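Side-chain contacts in CurD (PDB 5KP7), which probably catalyses an aldol-type condensation of the hydroxymethylglutaryl-CoA synthase kind and binds a 4'-phosphopantetheine arm: residues L70-P75 and P416-K421; W185-P190 and G235-S240; V262-S267 and L271-P276. The protein carries 3 engineered substitutions. All coordinates share one frame; numbering follows the deposited sequence.

Interaction 1: residues L70-P75 and P416-K421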
# COMPACT_ATOMS: atom_id res chain seq x y z
N LEU A 70 6.54 -17.05 3.62
CA LEU A 70 6.63 -18.50 3.91
C LEU A 70 5.93 -18.82 5.23
O LEU A 70 5.69 -17.94 6.03
CB LEU A 70 8.10 -18.93 3.97
CG LEU A 70 8.89 -19.11 2.67
CD1 LEU A 70 8.46 -20.42 2.01
CD2 LEU A 70 8.73 -17.99 1.70
N PRO A 71 5.63 -20.11 5.48
CA PRO A 71 4.99 -20.48 6.77
C PRO A 71 5.84 -20.18 8.00
O PRO A 71 5.30 -19.88 9.07
CB PRO A 71 4.66 -21.98 6.60
CG PRO A 71 4.55 -22.14 5.13
CD PRO A 71 5.59 -21.24 4.51
N TYR A 72 7.16 -20.12 7.80
CA TYR A 72 8.09 -19.77 8.85
C TYR A 72 8.43 -18.29 8.83
O TYR A 72 9.52 -17.89 9.26
CB TYR A 72 9.33 -20.68 8.78
CG TYR A 72 9.95 -20.82 7.41
CD1 TYR A 72 10.74 -19.79 6.87
CD2 TYR A 72 9.73 -21.95 6.61
CE1 TYR A 72 11.31 -19.92 5.61
CE2 TYR A 72 10.29 -22.07 5.36
CZ TYR A 72 11.08 -21.06 4.87
OH TYR A 72 11.65 -21.21 3.62
N GLU A 73 7.50 -17.45 8.36
CA GLU A 73 7.60 -16.02 8.52
C GLU A 73 6.24 -15.51 8.96
O GLU A 73 5.19 -16.15 8.71
CB GLU A 73 7.98 -15.35 7.19
CG GLU A 73 9.31 -15.82 6.62
CD GLU A 73 9.63 -15.07 5.35
OE1 GLU A 73 9.03 -15.42 4.30
OE2 GLU A 73 10.44 -14.08 5.41
N ASP A 74 6.26 -14.38 9.64
CA ASP A 74 5.04 -13.73 10.07
C ASP A 74 5.29 -12.21 10.11
O ASP A 74 6.38 -11.75 9.73
CB ASP A 74 4.54 -14.38 11.37
CG ASP A 74 5.33 -13.99 12.60
OD1 ASP A 74 6.23 -13.13 12.48
OD2 ASP A 74 5.04 -14.55 13.68
N PRO A 75 4.31 -11.40 10.53
CA PRO A 75 4.55 -9.97 10.51
C PRO A 75 5.64 -9.50 11.45
O PRO A 75 6.26 -8.50 11.18
CB PRO A 75 3.18 -9.38 10.86
CG PRO A 75 2.22 -10.41 10.39
CD PRO A 75 2.88 -11.72 10.70
N PRO A 416 13.40 -26.71 0.06
CA PRO A 416 14.87 -26.63 0.23
C PRO A 416 15.53 -25.46 -0.51
O PRO A 416 16.41 -24.79 0.04
CB PRO A 416 15.34 -28.00 -0.25
CG PRO A 416 14.21 -28.89 0.13
CD PRO A 416 12.97 -28.09 -0.18
N GLY A 417 15.07 -25.18 -1.73
CA GLY A 417 15.64 -24.10 -2.54
C GLY A 417 15.40 -22.70 -2.01
O GLY A 417 16.25 -21.83 -2.16
N VAL A 418 14.23 -22.50 -1.40
CA VAL A 418 13.91 -21.23 -0.76
C VAL A 418 14.84 -21.07 0.42
O VAL A 418 15.37 -19.99 0.63
CB VAL A 418 12.44 -21.13 -0.29
CG1 VAL A 418 12.20 -19.82 0.46
CG2 VAL A 418 11.49 -21.26 -1.47
N TRP A 419 15.06 -22.13 1.18
CA TRP A 419 15.91 -22.04 2.35
C TRP A 419 17.34 -21.64 2.00
O TRP A 419 17.94 -20.82 2.69
CB TRP A 419 15.91 -23.34 3.16
CG TRP A 419 16.53 -23.15 4.50
CD1 TRP A 419 17.76 -23.55 4.89
CD2 TRP A 419 15.96 -22.44 5.59
NE1 TRP A 419 17.98 -23.19 6.19
CE2 TRP A 419 16.90 -22.49 6.64
CE3 TRP A 419 14.74 -21.79 5.80
CZ2 TRP A 419 16.66 -21.91 7.88
CZ3 TRP A 419 14.50 -21.21 7.03
CH2 TRP A 419 15.46 -21.28 8.05
N LYS A 420 17.85 -22.21 0.91
CA LYS A 420 19.21 -21.90 0.45
C LYS A 420 19.41 -20.40 0.21
O LYS A 420 20.50 -19.89 0.44
CB LYS A 420 19.58 -22.74 -0.78
CG LYS A 420 21.08 -22.92 -0.96
CD LYS A 420 21.39 -23.87 -2.09
CE LYS A 420 22.87 -23.86 -2.42
NZ LYS A 420 23.14 -24.50 -3.73
N LYS A 421 18.36 -19.70 -0.22
CA LYS A 421 18.38 -18.24 -0.40
C LYS A 421 18.39 -17.45 0.93
O LYS A 421 18.95 -16.36 0.97
CB LYS A 421 17.17 -17.77 -1.23
CG LYS A 421 17.22 -18.13 -2.71
CD LYS A 421 18.13 -17.18 -3.46
CE LYS A 421 17.73 -17.04 -4.91
NZ LYS A 421 18.50 -15.93 -5.51
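V418 is the first residue of helix 416-422 to touch the loop L70-P75, and it does so through one methyl branch. Its CG1, anti to the backbone N (chi1 176°), meets L70 tip to tip, 4.0 Å from L70 CG and nearly as close to both leucine methyls. The same CG1 lies 3.5 Å from Y72 OH. One residue on, W419 offers the rim of its six-membered ring: W419 CZ3 stands 3.7 Å from Y72 CE1, over the tyrosine face. The planes meet at 80° with centroids 5.3 Å apart, a T-shaped (edge-to-face) stack. L70 CB lies over the opposite face of the phenol, which is thus held between indole edge and leucine. Replacing Y72 by an alanine would probably leave the edge of W419 without its aromatic face and open a gap beside L70.

The loop side is a type I turn from L70 to E73, steadied by E73 OE1, which accepts from L70 N at 3.1 Å. W419 also stacks on Y412. The contact thus ties the loop entering helix 75-89 to a short helix near the C terminus. Apolar and aromatic contact, with the phenol oxygen against a valine methyl, joins the two segments, while the polar groups of the turn bond within the loop and to Y36, R171 and the backbone of L430 in strand 428-434.

Interaction 2: residues W185-P190 and G235-S240. With PNS (4'-phosphopantetheine), chain E.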
# COMPACT_ATOMS: atom_id res chain seq x y z
N TRP A 185 -11.75 -13.64 0.14
CA TRP A 185 -10.49 -13.01 -0.32
C TRP A 185 -10.15 -13.18 -1.82
O TRP A 185 -9.18 -12.55 -2.30
CB TRP A 185 -9.30 -13.46 0.56
CG TRP A 185 -9.14 -14.96 0.71
CD1 TRP A 185 -9.57 -15.74 1.76
CD2 TRP A 185 -8.49 -15.86 -0.22
NE1 TRP A 185 -9.24 -17.06 1.54
CE2 TRP A 185 -8.57 -17.16 0.35
CE3 TRP A 185 -7.85 -15.70 -1.46
CZ2 TRP A 185 -8.03 -18.30 -0.30
CZ3 TRP A 185 -7.31 -16.84 -2.10
CH2 TRP A 185 -7.41 -18.12 -1.51
N SER A 186 -10.93 -13.95 -2.59
CA SER A 186 -10.54 -14.29 -3.98
C SER A 186 -10.29 -13.05 -4.86
O SER A 186 -9.38 -13.07 -5.69
CB SER A 186 -11.58 -15.21 -4.64
OG SER A 186 -11.56 -16.50 -4.03
N PHE A 187 -11.07 -11.98 -4.64
CA PHE A 187 -10.89 -10.70 -5.38
C PHE A 187 -9.46 -10.12 -5.21
O PHE A 187 -8.95 -9.42 -6.10
CB PHE A 187 -11.98 -9.65 -4.99
CG PHE A 187 -11.74 -8.96 -3.65
CD1 PHE A 187 -12.01 -9.61 -2.45
CD2 PHE A 187 -11.24 -7.65 -3.59
CE1 PHE A 187 -11.78 -8.99 -1.22
CE2 PHE A 187 -11.01 -7.03 -2.36
CZ PHE A 187 -11.28 -7.70 -1.18
N ALA A 188 -8.83 -10.40 -4.07
CA ALA A 188 -7.55 -9.81 -3.71
C ALA A 188 -6.31 -10.67 -3.97
O ALA A 188 -5.20 -10.20 -3.71
CB ALA A 188 -7.60 -9.39 -2.25
N GLU A 189 -6.45 -11.90 -4.50
CA GLU A 189 -5.29 -12.80 -4.61
C GLU A 189 -4.14 -12.24 -5.45
O GLU A 189 -2.99 -12.24 -5.02
CB GLU A 189 -5.69 -14.18 -5.13
CG GLU A 189 -4.55 -15.18 -5.03
CD GLU A 189 -4.93 -16.54 -5.53
OE1 GLU A 189 -6.07 -16.68 -6.05
OE2 GLU A 189 -4.07 -17.46 -5.43
N PRO A 190 -4.44 -11.74 -6.65
CA PRO A 190 -3.37 -11.20 -7.48
C PRO A 190 -2.62 -10.02 -6.85
O PRO A 190 -1.44 -9.87 -7.11
CB PRO A 190 -4.12 -10.72 -8.73
CG PRO A 190 -5.40 -11.48 -8.72
CD PRO A 190 -5.76 -11.63 -7.30
N GLY A 235 -15.07 -7.64 0.91
CA GLY A 235 -15.47 -6.31 0.47
C GLY A 235 -15.80 -6.18 -0.99
O GLY A 235 -15.79 -7.16 -1.73
N ASP A 236 -16.09 -4.93 -1.37
CA ASP A 236 -16.47 -4.56 -2.72
C ASP A 236 -15.35 -3.67 -3.21
O ASP A 236 -15.28 -2.49 -2.86
CB ASP A 236 -17.79 -3.80 -2.68
CG ASP A 236 -18.23 -3.33 -4.05
OD1 ASP A 236 -17.45 -3.34 -5.00
OD2 ASP A 236 -19.40 -2.93 -4.17
N ALA A 237 -14.45 -4.23 -4.01
CA ALA A 237 -13.32 -3.49 -4.52
C ALA A 237 -13.73 -2.28 -5.39
O ALA A 237 -13.01 -1.29 -5.41
CB ALA A 237 -12.42 -4.41 -5.32
N ASP A 238 -14.85 -2.37 -6.10
CA ASP A 238 -15.35 -1.24 -6.86
C ASP A 238 -15.69 -0.00 -5.95
O ASP A 238 -15.32 1.15 -6.24
CB ASP A 238 -16.55 -1.65 -7.71
CG ASP A 238 -16.16 -2.46 -8.96
OD1 ASP A 238 -15.29 -3.37 -8.90
OD2 ASP A 238 -16.69 -2.16 -10.02
N LEU A 239 -16.41 -0.26 -4.87
CA LEU A 239 -16.69 0.74 -3.87
C LEU A 239 -15.39 1.28 -3.29
O LEU A 239 -15.25 2.47 -3.03
CB LEU A 239 -17.58 0.15 -2.75
CG LEU A 239 -17.90 1.03 -1.55
CD1 LEU A 239 -18.51 2.36 -1.93
CD2 LEU A 239 -18.82 0.28 -0.60
N SER A 240 -14.44 0.38 -3.02
CA SER A 240 -13.17 0.81 -2.46
C SER A 240 -12.43 1.77 -3.39
O SER A 240 -11.92 2.80 -2.92
CB SER A 240 -12.28 -0.37 -2.06
OG SER A 240 -11.31 0.12 -1.12
O23 PNS E . -9.42 -5.17 -12.89
P24 PNS E . -10.34 -5.50 -11.73
O26 PNS E . -11.48 -6.47 -11.94
O27 PNS E . -9.49 -6.14 -10.51
C28 PNS E . -8.28 -5.55 -10.04
C29 PNS E . -7.26 -6.62 -9.65
C30 PNS E . -6.03 -6.08 -8.92
C31 PNS E . -7.42 -8.03 -10.27
C32 PNS E . -7.98 -7.20 -8.32
O33 PNS E . -7.22 -8.27 -7.69
C34 PNS E . -8.33 -6.28 -7.17
O35 PNS E . -9.36 -5.61 -7.20
N36 PNS E . -7.42 -6.17 -6.20
C37 PNS E . -7.35 -5.01 -5.34
C38 PNS E . -8.28 -5.03 -4.15
C39 PNS E . -7.99 -3.73 -3.44
O40 PNS E . -7.14 -3.70 -2.56
N41 PNS E . -8.67 -2.66 -3.87
C42 PNS E . -8.45 -1.37 -3.25
C43 PNS E . -9.07 -0.24 -4.04
S44 PNS E . -8.76 1.24 -3.05
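The ring of F187 has the methyl of A188 on one face, CB 4.0 Å above its centre, and the backbone oxygen G235 O over the other. Two carbons approach it obliquely at adjacent ring atoms: A237 CB is 3.9 Å from F187 CD2, and C38 of the 4'-phosphopantetheine is 3.8 Å from F187 CE2. The phenylalanine is therefore shared between protein and ligand in the pantetheine pocket of this thiolase-like, HMG-CoA synthase fold. Its CG sits between the backbone N and the carbonyl carbon (chi1 78°), which turns the ring from the short 3-10 segment toward the start of helix 237-258.

That helix start is shaped by two neighbours. G235 has backbone angles at which a side chain would be jammed against the preceding carbonyl, so a glycine is called for where the chain passes the ring. D236 is the N-cap, its OD1 accepting a weak bond from L239 N at 3.3 Å. D238, the second residue of the helix, forms a salt bridge with a basic side chain of another protein's chain, placing this surface contact beside an interface.

The ligand is gripped by backbone as well as by side chains. Its O33 donates a short 2.6 Å hydrogen bond to F187 O, and P190 CD lies 3.7 Å from the same O33, packing against the hydroxyl. S191, just beyond the segment, also binds the ligand. Farther along the arm, S240 OG, which is hydrogen-bonded to D224, is turned anti to its own N and comes within 3.4 Å of the ligand's terminal S44.

Interaction 3: residues V262-S267 and L271-P276. With PNS (4'-phosphopantetheine), chain E.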
# COMPACT_ATOMS: atom_id res chain seq x y z
N VAL A 262 -0.45 26.43 -2.59
CA VAL A 262 0.08 25.17 -3.09
C VAL A 262 -0.58 24.80 -4.42
O VAL A 262 -1.76 25.09 -4.63
CB VAL A 262 -0.04 24.04 -2.05
CG1 VAL A 262 -1.48 23.55 -1.91
CG2 VAL A 262 0.89 22.90 -2.41
N ASP A 263 0.20 24.21 -5.32
CA ASP A 263 -0.27 23.79 -6.65
C ASP A 263 0.05 22.33 -6.85
O ASP A 263 1.17 21.92 -6.60
CB ASP A 263 0.41 24.63 -7.74
CG ASP A 263 -0.14 24.33 -9.11
OD1 ASP A 263 -1.08 25.05 -9.53
OD2 ASP A 263 0.34 23.38 -9.76
N TYR A 264 -0.93 21.55 -7.31
CA TYR A 264 -0.76 20.10 -7.40
C TYR A 264 0.33 19.68 -8.39
O TYR A 264 0.95 18.66 -8.19
CB TYR A 264 -2.07 19.43 -7.76
CG TYR A 264 -2.08 17.94 -7.68
CD1 TYR A 264 -2.09 17.28 -6.43
CD2 TYR A 264 -2.13 17.17 -8.82
CE1 TYR A 264 -2.09 15.90 -6.35
CE2 TYR A 264 -2.16 15.78 -8.74
CZ TYR A 264 -2.16 15.17 -7.50
OH TYR A 264 -2.19 13.81 -7.40
N ARG A 265 0.56 20.47 -9.43
CA ARG A 265 1.69 20.22 -10.34
C ARG A 265 2.96 20.87 -9.84
O ARG A 265 3.99 20.22 -9.73
CB ARG A 265 1.41 20.69 -11.76
CG ARG A 265 2.58 20.38 -12.70
CD ARG A 265 2.21 20.38 -14.17
NE ARG A 265 1.28 21.44 -14.50
CZ ARG A 265 0.34 21.38 -15.46
NH1 ARG A 265 0.17 20.29 -16.24
NH2 ARG A 265 -0.46 22.43 -15.65
N GLU A 266 2.90 22.16 -9.55
CA GLU A 266 4.13 22.93 -9.32
C GLU A 266 4.81 22.72 -7.98
O GLU A 266 6.02 22.88 -7.90
CB GLU A 266 3.88 24.44 -9.52
CG GLU A 266 3.38 24.80 -10.91
CD GLU A 266 4.34 24.35 -11.99
OE1 GLU A 266 5.55 24.70 -11.92
OE2 GLU A 266 3.91 23.63 -12.92
N SER A 267 4.07 22.36 -6.94
CA SER A 267 4.65 22.28 -5.60
C SER A 267 5.29 20.95 -5.29
O SER A 267 6.00 20.86 -4.31
CB SER A 267 3.58 22.59 -4.55
OG SER A 267 3.07 23.89 -4.79
N LEU A 271 5.07 12.44 -6.56
CA LEU A 271 3.89 12.04 -5.78
C LEU A 271 3.96 10.55 -5.51
O LEU A 271 4.17 9.76 -6.44
CB LEU A 271 2.62 12.36 -6.56
CG LEU A 271 2.37 13.84 -6.83
CD1 LEU A 271 1.31 13.98 -7.91
CD2 LEU A 271 1.98 14.60 -5.57
N SER A 272 3.81 10.18 -4.23
CA SER A 272 3.75 8.78 -3.79
C SER A 272 2.38 8.51 -3.21
O SER A 272 1.81 9.39 -2.53
CB SER A 272 4.83 8.47 -2.76
OG SER A 272 6.03 8.05 -3.43
N PHE A 273 1.86 7.33 -3.49
CA PHE A 273 0.47 6.99 -3.12
C PHE A 273 0.44 5.61 -2.48
O PHE A 273 1.26 4.74 -2.82
CB PHE A 273 -0.38 6.86 -4.39
CG PHE A 273 -0.59 8.15 -5.19
CD1 PHE A 273 0.38 8.62 -6.05
CD2 PHE A 273 -1.82 8.80 -5.17
CE1 PHE A 273 0.14 9.75 -6.84
CE2 PHE A 273 -2.07 9.93 -5.95
CZ PHE A 273 -1.06 10.42 -6.77
N HIS A 274 -0.54 5.38 -1.58
CA HIS A 274 -0.92 4.03 -1.26
C HIS A 274 -1.27 3.36 -2.59
O HIS A 274 -2.05 3.91 -3.36
CB HIS A 274 -2.13 3.97 -0.32
CG HIS A 274 -2.62 2.58 -0.13
ND1 HIS A 274 -1.78 1.58 0.27
CD2 HIS A 274 -3.81 1.99 -0.39
CE1 HIS A 274 -2.43 0.44 0.29
NE2 HIS A 274 -3.66 0.66 -0.11
N THR A 275 -0.66 2.19 -2.87
CA THR A 275 -0.70 1.57 -4.19
C THR A 275 -1.24 0.14 -4.11
O THR A 275 -0.48 -0.83 -4.02
CB THR A 275 0.71 1.63 -4.84
OG1 THR A 275 1.13 2.99 -4.96
CG2 THR A 275 0.66 1.02 -6.25
N PRO A 276 -2.57 -0.02 -4.16
CA PRO A 276 -3.10 -1.38 -4.20
C PRO A 276 -2.65 -2.13 -5.45
O PRO A 276 -2.38 -3.33 -5.40
CB PRO A 276 -4.61 -1.16 -4.19
CG PRO A 276 -4.79 0.16 -3.55
CD PRO A 276 -3.64 0.98 -4.07
O23 PNS E . -9.42 -5.17 -12.89
P24 PNS E . -10.34 -5.50 -11.73
O26 PNS E . -11.48 -6.47 -11.94
O27 PNS E . -9.49 -6.14 -10.51
C28 PNS E . -8.28 -5.55 -10.04
C29 PNS E . -7.26 -6.62 -9.65
C30 PNS E . -6.03 -6.08 -8.92
C31 PNS E . -7.42 -8.03 -10.27
C32 PNS E . -7.98 -7.20 -8.32
O33 PNS E . -7.22 -8.27 -7.69
C34 PNS E . -8.33 -6.28 -7.17
O35 PNS E . -9.36 -5.61 -7.20
N36 PNS E . -7.42 -6.17 -6.20
C37 PNS E . -7.35 -5.01 -5.34
C38 PNS E . -8.28 -5.03 -4.15
C39 PNS E . -7.99 -3.73 -3.44
O40 PNS E . -7.14 -3.70 -2.56
N41 PNS E . -8.67 -2.66 -3.87
C42 PNS E . -8.45 -1.37 -3.25
C43 PNS E . -9.07 -0.24 -4.04
S44 PNS E . -8.76 1.24 -3.05
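Y264 OH is the focus of the tight side of this contact, meeting L271 CD1 at 3.5 Å and F273 CZ at 3.6 Å. The leucine methyl also lies 3.7 Å from Y264 CZ and comes at the phenol obliquely. F273 meets the hydroxyl with its rim, close to its own ring plane, and the two aromatic side chains arrive from opposite directions. With CG anti to the backbone N (chi1 -171°), Y264 carries its ring inward from the loop, where Y252 of helix 237-258 adds an edge-to-face partner and M288 of helix 278-293 also touches it.

The loop joins helix 237-258 to strand 270-273, the outermost strand at one end of the chain's mixed sheet, so the tyrosine packs against side chains borne by that edge strand. The other side of the loop is polar and more open. There D263 OD2 accepts twice: from R265 N, above the carboxylate plane (38° out of it), closing an Asx turn, and from E266 N at 2.8 Å, the bond of an Asx motif. The side chains of R265 and the exposed E266 make a long salt bridge, NE to OE2 at 3.8 Å, and R265 NH1 has a second anionic partner in E299.

Beyond the strand, T275 OG1 donates to F273 O from above the carbonyl plane. The chain then runs on to the pantetheine pocket, where P276 CB lies 3.9 Å from ligand O40.

Interactions 1 and 3 are buried, whereas interaction 2 lies at the surface, yet all three are mainly apolar across their segments. Of the buried pair, interaction 1 has a true ring stack and interaction 3 a hydroxyl at a ring rim. Interaction 2 differs in sharing its phenylalanine ring with the ligand and in lying beside another protein's chain. Interactions 2 and 3 follow each other in the chain, the first at the start of helix 237-258 and the second after its end, and both touch the 4'-phosphopantetheine; their nearest atoms are about 7 Å apart. Interaction 1 lies across the chain's centre from interaction 3, away from the annotated sites, and its long loop encloses both others.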